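DNA mismatch repair protein MutL (PDB 6LZI) probably binds and hydrolyses ATP through a Bergerat-fold (GHKL-type) ATPase domain during DNA mismatch repair, and holds ADP here. Local coordinates at residues A[236-241]-A[264-269]; A[96-101]-A[143-148]. All coordinates share one frame; numbering follows the deposited sequence.

From the N terminus, the chain first builds the ATPase domain with its bound ADP. There, interaction 2 joins the link between helix 91-96 and strand 100-106 to the turn leading from strand 134-140 into helix 147-151. The loop it closes is mainly strand and includes 113-119 and 122-129. Helix 156-173 and further strands follow before interaction 1, in the second domain, sets the hairpin of strands 232-237 and 240-242 beside strand 260-266, closing a shorter loop around helix 245-254. The two loops lie in series and neither nest nor cross. The centres of the two interactions are about 35 Å apart, on opposite sides of the chain's centre.

Interaction 1: A[236-241]-A[264-269]; sequences FINKRP and YAELPP
Ala-265 O takes two bonds: from Asn-238 N at 2.7 Å, nearly straight at 168°, and from water 1 at 2.8 Å. The water also accepts the N-H of Lys-239, so it bridges the turn to the neighbouring strand. One step back, Ala-265 N donates to Phe-236 O (2.7 Å), a rung of the parallel ladder between strands 232-237 and 260-266. Beyond the ladder the side-chain carboxamide of Asn-238 continues the pairing. Its OD1 accepts Leu-267 N at 2.7 Å, the donor tilted 24° from the carbonyl plane, while ND2 faces Leu-267 O at a doubtfully short 2.5 Å. Asn-238 and Lys-239 are the two central residues of a type I' turn, the tight reversal of a two-residue beta hairpin, and this hairpin forms one edge of the mixed sheet in the S5-like domain. On one face of the sheet Phe-236 and Tyr-264 point the same way with planes at 18°, slid apart; Phe-236 CD2 lies over the Tyr-264 ring, 3.7 Å from CE2. Tyr-264 OH bonds to Leu-172 O of helix 156-173. On the other face Ile-237 CG1 meets Ala-265 CB at 4.0 Å and its CG2 meets Leu-267 CD1 at 3.8 Å.

Interaction 2: A[96-101]-A[143-148]; sequences SSVSKF and FFNLPV
Val-98 lies alongside Phe-143, pointing the same way, and each carbon of its side chain touches the ring. Val-98 CB is 4.2 Å from Phe-143 CD1, Val-98 CG1 reaches Phe-143 CE1 at 3.8 Å, and Val-98 CG2 sits at the ring edge, near its plane. Val-98 CG2 also meets Leu-146 CD1 at 3.8 Å, so this one methyl is shared between an aromatic edge and a leucine branch. The backbone pins the same pair of residues: Phe-143 N donates to Val-98 O at 2.7 Å. A weak bond, bent to 125°, runs from Asn-145 ND2 to Ser-97 O (2.9 Å), while Asn-145 OD1 comes near Val-98 CA. With CG between the backbone N and carbonyl carbon (chi1 79°), the Phe-144 ring lies between two groups: Asn-145 CB is above the centre of one face, and Lys-100 NZ over the opposite one. The ammonium is 3.4 Å from the Phe-144 centroid and 21° off the normal, a cation-pi contact displaced toward CE2. Earlier along the lysine, CG passes 4.0 Å from Phe-144 CE1. A long, weak ion pair with Glu-119 gives NZ a second, anionic neighbour. Phe-143 to Leu-146 form a type I beta turn, and Leu-146 is the N-cap of helix 147-151. The contact adjoins the backbone pairing of Lys-100 with Arg-140, at one end of the large mixed sheet of the Bergerat-fold ATPase domain, the Ser-97 side chain about 11 Å from the bound ADP: one segment leads from helix 91-96 into strand 100-106, the other from strand 134-140 into helix 147-151.

Interaction 1: A[236-241]-A[264-269]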
ATOM      1  N   PHE A 236       8.457   8.319  -8.132  1.00 34.25           N
ATOM      2  CA  PHE A 236       7.018   8.261  -8.338  1.00 36.56           C
ATOM      3  C   PHE A 236       6.743   9.137  -9.539  1.00 37.79           C
ATOM      4  O   PHE A 236       7.051  10.330  -9.505  1.00 36.69           O
ATOM      5  CB  PHE A 236       6.244   8.756  -7.105  1.00 31.50           C
ATOM      6  CG  PHE A 236       6.540   7.965  -5.862  1.00 28.12           C
ATOM      7  CD1 PHE A 236       5.859   6.778  -5.599  1.00 32.28           C
ATOM      8  CD2 PHE A 236       7.519   8.382  -4.983  1.00 26.81           C
ATOM      9  CE1 PHE A 236       6.143   6.007  -4.484  1.00 28.87           C
ATOM     10  CE2 PHE A 236       7.820   7.601  -3.814  1.00 26.88           C
ATOM     11  CZ  PHE A 236       7.112   6.442  -3.569  1.00 28.42           C
ATOM     12  N   ILE A 237       6.227   8.538 -10.614  1.00 38.83           N
ATOM     13  CA  ILE A 237       5.849   9.296 -11.801  1.00 41.24           C
ATOM     14  C   ILE A 237       4.328   9.358 -11.844  1.00 42.61           C
ATOM     15  O   ILE A 237       3.655   8.325 -11.956  1.00 40.04           O
ATOM     16  CB  ILE A 237       6.456   8.707 -13.078  1.00 47.30           C
ATOM     17  CG1 ILE A 237       7.992   8.708 -12.947  1.00 48.12           C
ATOM     18  CG2 ILE A 237       6.068   9.563 -14.256  1.00 48.02           C
ATOM     19  CD1 ILE A 237       8.768   8.661 -14.257  1.00 51.81           C
ATOM     20  N   ASN A 238       3.804  10.575 -11.749  1.00 44.15           N
ATOM     21  CA  ASN A 238       2.374  10.859 -11.701  1.00 50.34           C
ATOM     22  C   ASN A 238       1.713   9.953 -10.672  1.00 47.84           C
ATOM     23  O   ASN A 238       0.821   9.156 -10.969  1.00 51.13           O
ATOM     24  CB  ASN A 238       1.719  10.719 -13.080  1.00 51.01           C
ATOM     25  CG  ASN A 238       2.444  11.498 -14.147  1.00 57.75           C
ATOM     26  OD1 ASN A 238       3.514  12.052 -13.905  1.00 61.02           O
ATOM     27  ND2 ASN A 238       1.877  11.535 -15.347  1.00 62.76           N
ATOM     28  N   LYS A 239       2.251  10.037  -9.457  1.00 45.58           N
ATOM     29  CA  LYS A 239       1.736   9.396  -8.253  1.00 46.31           C
ATOM     30  C   LYS A 239       1.877   7.874  -8.278  1.00 42.90           C
ATOM     31  O   LYS A 239       1.361   7.206  -7.390  1.00 43.24           O
ATOM     32  CB  LYS A 239       0.272   9.808  -7.997  1.00 49.33           C
ATOM     33  CG  LYS A 239      -0.235   9.591  -6.550  1.00 54.52           C
ATOM     34  CD  LYS A 239      -1.758   9.757  -6.461  1.00 57.37           C
ATOM     35  CE  LYS A 239      -2.351   9.123  -5.204  1.00 58.21           C
ATOM     36  NZ  LYS A 239      -1.849   7.724  -4.942  1.00 58.94           N
ATOM     37  N   ARG A 240       2.605   7.301  -9.245  1.00 44.03           N
ATOM     38  CA  ARG A 240       2.739   5.852  -9.214  1.00 43.99           C
ATOM     39  C   ARG A 240       4.195   5.446  -8.993  1.00 43.88           C
ATOM     40  O   ARG A 240       5.099   6.089  -9.530  1.00 44.34           O
ATOM     41  CB  ARG A 240       2.234   5.219 -10.524  1.00 48.11           C
ATOM     42  CG  ARG A 240       0.869   5.696 -10.938  1.00 52.13           C
ATOM     43  CD  ARG A 240       0.536   5.258 -12.365  1.00 59.49           C
ATOM     44  NE  ARG A 240      -0.096   6.344 -13.123  1.00 66.54           N
ATOM     45  CZ  ARG A 240      -0.803   6.181 -14.244  1.00 68.75           C
ATOM     46  NH1 ARG A 240      -0.984   4.967 -14.752  1.00 66.69           N
ATOM     47  NH2 ARG A 240      -1.337   7.237 -14.855  1.00 71.91           N
ATOM     48  N   PRO A 241       4.452   4.368  -8.251  1.00 44.81           N
ATOM     49  CA  PRO A 241       5.847   3.973  -7.968  1.00 40.05           C
ATOM     50  C   PRO A 241       6.524   3.330  -9.182  1.00 46.04           C
ATOM     51  O   PRO A 241       6.039   2.342  -9.734  1.00 41.21           O
ATOM     52  CB  PRO A 241       5.709   2.982  -6.817  1.00 44.72           C
ATOM     53  CG  PRO A 241       4.222   2.911  -6.522  1.00 46.66           C
ATOM     54  CD  PRO A 241       3.478   3.444  -7.646  1.00 47.12           C
ATOM     55  N   TYR A 264       9.378  12.824  -6.794  1.00 32.87           N
ATOM     56  CA  TYR A 264       8.008  12.889  -7.298  1.00 34.80           C
ATOM     57  C   TYR A 264       8.032  13.614  -8.629  1.00 37.39           C
ATOM     58  O   TYR A 264       8.285  14.821  -8.680  1.00 38.07           O
ATOM     59  CB  TYR A 264       7.102  13.623  -6.310  1.00 28.84           C
ATOM     60  CG  TYR A 264       7.015  12.905  -4.986  1.00 24.63           C
ATOM     61  CD1 TYR A 264       7.993  13.101  -3.983  1.00 25.72           C
ATOM     62  CD2 TYR A 264       5.978  12.024  -4.761  1.00 23.81           C
ATOM     63  CE1 TYR A 264       7.863  12.398  -2.761  1.00 25.40           C
ATOM     64  CE2 TYR A 264       5.872  11.307  -3.548  1.00 23.24           C
ATOM     65  CZ  TYR A 264       6.826  11.548  -2.562  1.00 24.20           C
ATOM     66  OH  TYR A 264       6.767  10.850  -1.373  1.00 24.79           O
ATOM     67  N   ALA A 265       7.791  12.874  -9.704  1.00 43.27           N
ATOM     68  CA  ALA A 265       7.763  13.426 -11.045  1.00 41.07           C
ATOM     69  C   ALA A 265       6.317  13.485 -11.523  1.00 42.18           C
ATOM     70  O   ALA A 265       5.547  12.540 -11.320  1.00 43.85           O
ATOM     71  CB  ALA A 265       8.599  12.575 -12.002  1.00 41.44           C
ATOM     72  N   GLU A 266       5.968  14.598 -12.155  1.00 47.75           N
ATOM     73  CA  GLU A 266       4.674  14.813 -12.784  1.00 52.73           C
ATOM     74  C   GLU A 266       4.926  15.109 -14.254  1.00 56.32           C
ATOM     75  O   GLU A 266       5.604  16.088 -14.583  1.00 52.49           O
ATOM     76  CB  GLU A 266       3.934  15.970 -12.120  1.00 57.50           C
ATOM     77  CG  GLU A 266       2.411  15.882 -12.180  1.00 62.88           C
ATOM     78  CD  GLU A 266       1.792  17.255 -12.310  1.00 64.81           C
ATOM     79  OE1 GLU A 266       2.136  17.972 -13.278  1.00 65.86           O
ATOM     80  OE2 GLU A 266       1.003  17.641 -11.419  1.00 61.98           O
ATOM     81  N   LEU A 267       4.394  14.264 -15.126  1.00 62.74           N
ATOM     82  CA  LEU A 267       4.589  14.381 -16.560  1.00 65.10           C
ATOM     83  C   LEU A 267       3.258  14.205 -17.275  1.00 65.49           C
ATOM     84  O   LEU A 267       2.382  13.469 -16.793  1.00 58.87           O
ATOM     85  CB  LEU A 267       5.592  13.335 -17.070  1.00 65.03           C
ATOM     86  CG  LEU A 267       7.058  13.636 -16.757  1.00 62.77           C
ATOM     87  CD1 LEU A 267       7.755  12.442 -16.110  1.00 59.94           C
ATOM     88  CD2 LEU A 267       7.788  14.081 -18.026  1.00 67.97           C
ATOM     89  N   PRO A 268       3.064  14.895 -18.408  1.00 68.87           N
ATOM     90  CA  PRO A 268       1.873  14.638 -19.219  1.00 68.86           C
ATOM     91  C   PRO A 268       1.956  13.255 -19.845  1.00 71.90           C
ATOM     92  O   PRO A 268       3.057  12.759 -20.132  1.00 72.81           O
ATOM     93  CB  PRO A 268       1.923  15.749 -20.286  1.00 69.28           C
ATOM     94  CG  PRO A 268       3.355  16.126 -20.378  1.00 70.21           C
ATOM     95  CD  PRO A 268       3.934  15.927 -19.005  1.00 70.08           C
ATOM     96  N   PRO A 269       0.808  12.581 -20.052  1.00 73.54           N
ATOM     97  CA  PRO A 269       0.673  11.203 -20.568  1.00 75.14           C
ATOM     98  C   PRO A 269       1.607  10.830 -21.724  1.00 76.58           C
ATOM     99  O   PRO A 269       1.677  11.511 -22.747  1.00 77.84           O
ATOM    100  CB  PRO A 269      -0.794  11.143 -21.032  1.00 76.34           C
ATOM    101  CG  PRO A 269      -1.411  12.512 -20.676  1.00 77.81           C
ATOM    102  CD  PRO A 269      -0.498  13.136 -19.668  1.00 74.45           C
TER
HETATM  103  O   HOH W   1       4.250  11.685  -8.932  1.00 46.24           O

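Interaction 2: A[96-101]-A[143-148]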
ATOM      1  N   SER A  96     -10.287 -14.330  -3.385  1.00 23.94           N
ATOM      2  CA  SER A  96     -11.140 -15.256  -2.618  1.00 25.98           C
ATOM      3  C   SER A  96     -11.064 -16.674  -3.145  1.00 27.10           C
ATOM      4  O   SER A  96     -11.362 -17.634  -2.417  1.00 23.36           O
ATOM      5  CB  SER A  96     -12.569 -14.763  -2.683  1.00 26.04           C
ATOM      6  OG  SER A  96     -13.093 -14.911  -4.025  1.00 28.24           O
ATOM      7  N   SER A  97     -10.624 -16.834  -4.383  1.00 22.81           N
ATOM      8  CA  SER A  97     -10.615 -18.185  -4.912  1.00 31.21           C
ATOM      9  C   SER A  97      -9.371 -18.979  -4.510  1.00 34.01           C
ATOM     10  O   SER A  97      -9.215 -20.156  -4.911  1.00 31.33           O
ATOM     11  CB  SER A  97     -10.782 -18.092  -6.425  1.00 34.40           C
ATOM     12  OG  SER A  97      -9.687 -17.493  -7.041  1.00 43.36           O
ATOM     13  N   VAL A  98      -8.513 -18.399  -3.688  1.00 31.74           N
ATOM     14  CA  VAL A  98      -7.180 -18.915  -3.421  1.00 25.65           C
ATOM     15  C   VAL A  98      -6.946 -18.737  -1.920  1.00 28.79           C
ATOM     16  O   VAL A  98      -5.828 -18.729  -1.438  1.00 29.74           O
ATOM     17  CB  VAL A  98      -6.240 -18.185  -4.412  1.00 33.02           C
ATOM     18  CG1 VAL A  98      -5.550 -16.904  -3.952  1.00 27.54           C
ATOM     19  CG2 VAL A  98      -5.652 -19.042  -5.461  1.00 28.89           C
ATOM     20  N   SER A  99      -8.036 -18.545  -1.171  1.00 28.87           N
ATOM     21  CA  SER A  99      -7.957 -18.308   0.246  1.00 27.57           C
ATOM     22  C   SER A  99      -9.284 -18.655   0.891  1.00 30.73           C
ATOM     23  O   SER A  99     -10.294 -18.918   0.222  1.00 28.49           O
ATOM     24  CB  SER A  99      -7.635 -16.837   0.619  1.00 27.41           C
ATOM     25  OG  SER A  99      -8.655 -15.951   0.199  1.00 28.36           O
ATOM     26  N   LYS A 100      -9.233 -18.618   2.195  1.00 30.67           N
ATOM     27  CA  LYS A 100     -10.386 -18.589   3.105  1.00 32.20           C
ATOM     28  C   LYS A 100     -10.648 -17.121   3.436  1.00 25.81           C
ATOM     29  O   LYS A 100      -9.914 -16.494   4.211  1.00 25.19           O
ATOM     30  CB  LYS A 100     -10.115 -19.411   4.363  1.00 26.56           C
ATOM     31  CG  LYS A 100      -9.998 -20.988   4.211  1.00 36.89           C
ATOM     32  CD  LYS A 100      -9.211 -21.596   5.385  1.00 39.46           C
ATOM     33  CE  LYS A 100      -9.337 -23.127   5.531  1.00 47.04           C
ATOM     34  NZ  LYS A 100      -9.549 -23.788   4.225  1.00 47.43           N
ATOM     35  N   PHE A 101     -11.694 -16.592   2.844  1.00 25.31           N
ATOM     36  CA  PHE A 101     -11.841 -15.168   2.584  1.00 22.94           C
ATOM     37  C   PHE A 101     -13.052 -14.655   3.334  1.00 24.00           C
ATOM     38  O   PHE A 101     -14.155 -15.188   3.170  1.00 28.23           O
ATOM     39  CB  PHE A 101     -12.007 -14.968   1.056  1.00 23.68           C
ATOM     40  CG  PHE A 101     -12.270 -13.548   0.640  1.00 20.24           C
ATOM     41  CD1 PHE A 101     -13.578 -13.088   0.530  1.00 18.66           C
ATOM     42  CD2 PHE A 101     -11.221 -12.720   0.182  1.00 23.02           C
ATOM     43  CE1 PHE A 101     -13.812 -11.764   0.118  1.00 23.75           C
ATOM     44  CE2 PHE A 101     -11.475 -11.408  -0.215  1.00 24.83           C
ATOM     45  CZ  PHE A 101     -12.736 -10.947  -0.269  1.00 26.62           C
ATOM     46  N   PHE A 143      -3.406 -19.732  -0.657  1.00 22.22           N
ATOM     47  CA  PHE A 143      -3.035 -20.930  -1.475  1.00 19.72           C
ATOM     48  C   PHE A 143      -3.171 -22.257  -0.706  1.00 25.46           C
ATOM     49  O   PHE A 143      -2.469 -23.233  -1.001  1.00 25.17           O
ATOM     50  CB  PHE A 143      -1.611 -20.782  -2.034  1.00 21.59           C
ATOM     51  CG  PHE A 143      -1.389 -19.501  -2.794  1.00 21.06           C
ATOM     52  CD1 PHE A 143      -2.213 -19.215  -3.907  1.00 26.24           C
ATOM     53  CD2 PHE A 143      -0.359 -18.642  -2.435  1.00 22.69           C
ATOM     54  CE1 PHE A 143      -1.998 -18.031  -4.633  1.00 25.36           C
ATOM     55  CE2 PHE A 143      -0.144 -17.446  -3.172  1.00 27.80           C
ATOM     56  CZ  PHE A 143      -1.018 -17.178  -4.270  1.00 27.10           C
ATOM     57  N   PHE A 144      -4.076 -22.342   0.287  1.00 24.22           N
ATOM     58  CA  PHE A 144      -4.274 -23.648   0.950  1.00 25.78           C
ATOM     59  C   PHE A 144      -4.728 -24.731  -0.024  1.00 25.10           C
ATOM     60  O   PHE A 144      -4.434 -25.943   0.167  1.00 26.35           O
ATOM     61  CB  PHE A 144      -5.303 -23.487   2.063  1.00 27.66           C
ATOM     62  CG  PHE A 144      -6.697 -23.474   1.573  1.00 24.14           C
ATOM     63  CD1 PHE A 144      -7.252 -22.288   1.150  1.00 20.90           C
ATOM     64  CD2 PHE A 144      -7.502 -24.613   1.614  1.00 29.92           C
ATOM     65  CE1 PHE A 144      -8.560 -22.235   0.707  1.00 27.71           C
ATOM     66  CE2 PHE A 144      -8.815 -24.576   1.190  1.00 31.81           C
ATOM     67  CZ  PHE A 144      -9.364 -23.367   0.733  1.00 32.76           C
ATOM     68  N   ASN A 145      -5.479 -24.327  -1.066  1.00 25.15           N
ATOM     69  CA  ASN A 145      -5.953 -25.137  -2.167  1.00 28.54           C
ATOM     70  C   ASN A 145      -4.887 -25.408  -3.237  1.00 27.37           C
ATOM     71  O   ASN A 145      -5.151 -26.244  -4.116  1.00 30.62           O
ATOM     72  CB  ASN A 145      -7.202 -24.461  -2.821  1.00 27.30           C
ATOM     73  CG  ASN A 145      -6.916 -23.014  -3.390  1.00 28.88           C
ATOM     74  OD1 ASN A 145      -6.147 -22.262  -2.793  1.00 30.91           O
ATOM     75  ND2 ASN A 145      -7.650 -22.596  -4.504  1.00 24.31           N
ATOM     76  N   LEU A 146      -3.706 -24.779  -3.146  1.00 28.95           N
ATOM     77  CA  LEU A 146      -2.581 -25.016  -4.075  1.00 25.75           C
ATOM     78  C   LEU A 146      -1.314 -25.296  -3.276  1.00 27.73           C
ATOM     79  O   LEU A 146      -0.460 -24.418  -3.127  1.00 29.44           O
ATOM     80  CB  LEU A 146      -2.341 -23.809  -4.993  1.00 23.98           C
ATOM     81  CG  LEU A 146      -3.633 -23.409  -5.724  1.00 27.16           C
ATOM     82  CD1 LEU A 146      -3.527 -22.062  -6.474  1.00 27.52           C
ATOM     83  CD2 LEU A 146      -3.838 -24.555  -6.673  1.00 31.54           C
ATOM     84  N   PRO A 147      -1.165 -26.509  -2.752  1.00 27.90           N
ATOM     85  CA  PRO A 147      -0.094 -26.737  -1.782  1.00 30.54           C
ATOM     86  C   PRO A 147       1.298 -26.556  -2.367  1.00 31.02           C
ATOM     87  O   PRO A 147       2.202 -26.153  -1.646  1.00 31.15           O
ATOM     88  CB  PRO A 147      -0.361 -28.165  -1.291  1.00 32.19           C
ATOM     89  CG  PRO A 147      -1.475 -28.773  -2.219  1.00 33.48           C
ATOM     90  CD  PRO A 147      -2.164 -27.583  -2.816  1.00 28.18           C
ATOM     91  N   VAL A 148       1.531 -26.826  -3.645  1.00 32.15           N
ATOM     92  CA  VAL A 148       2.867 -26.545  -4.185  1.00 29.93           C
ATOM     93  C   VAL A 148       3.143 -25.040  -4.188  1.00 36.77           C
ATOM     94  O   VAL A 148       4.202 -24.573  -3.745  1.00 34.25           O
ATOM     95  CB  VAL A 148       2.991 -27.157  -5.592  1.00 29.05           C
ATOM     96  CG1 VAL A 148       4.280 -26.668  -6.288  1.00 36.16           C
ATOM     97  CG2 VAL A 148       2.960 -28.681  -5.525  1.00 30.50           C
TER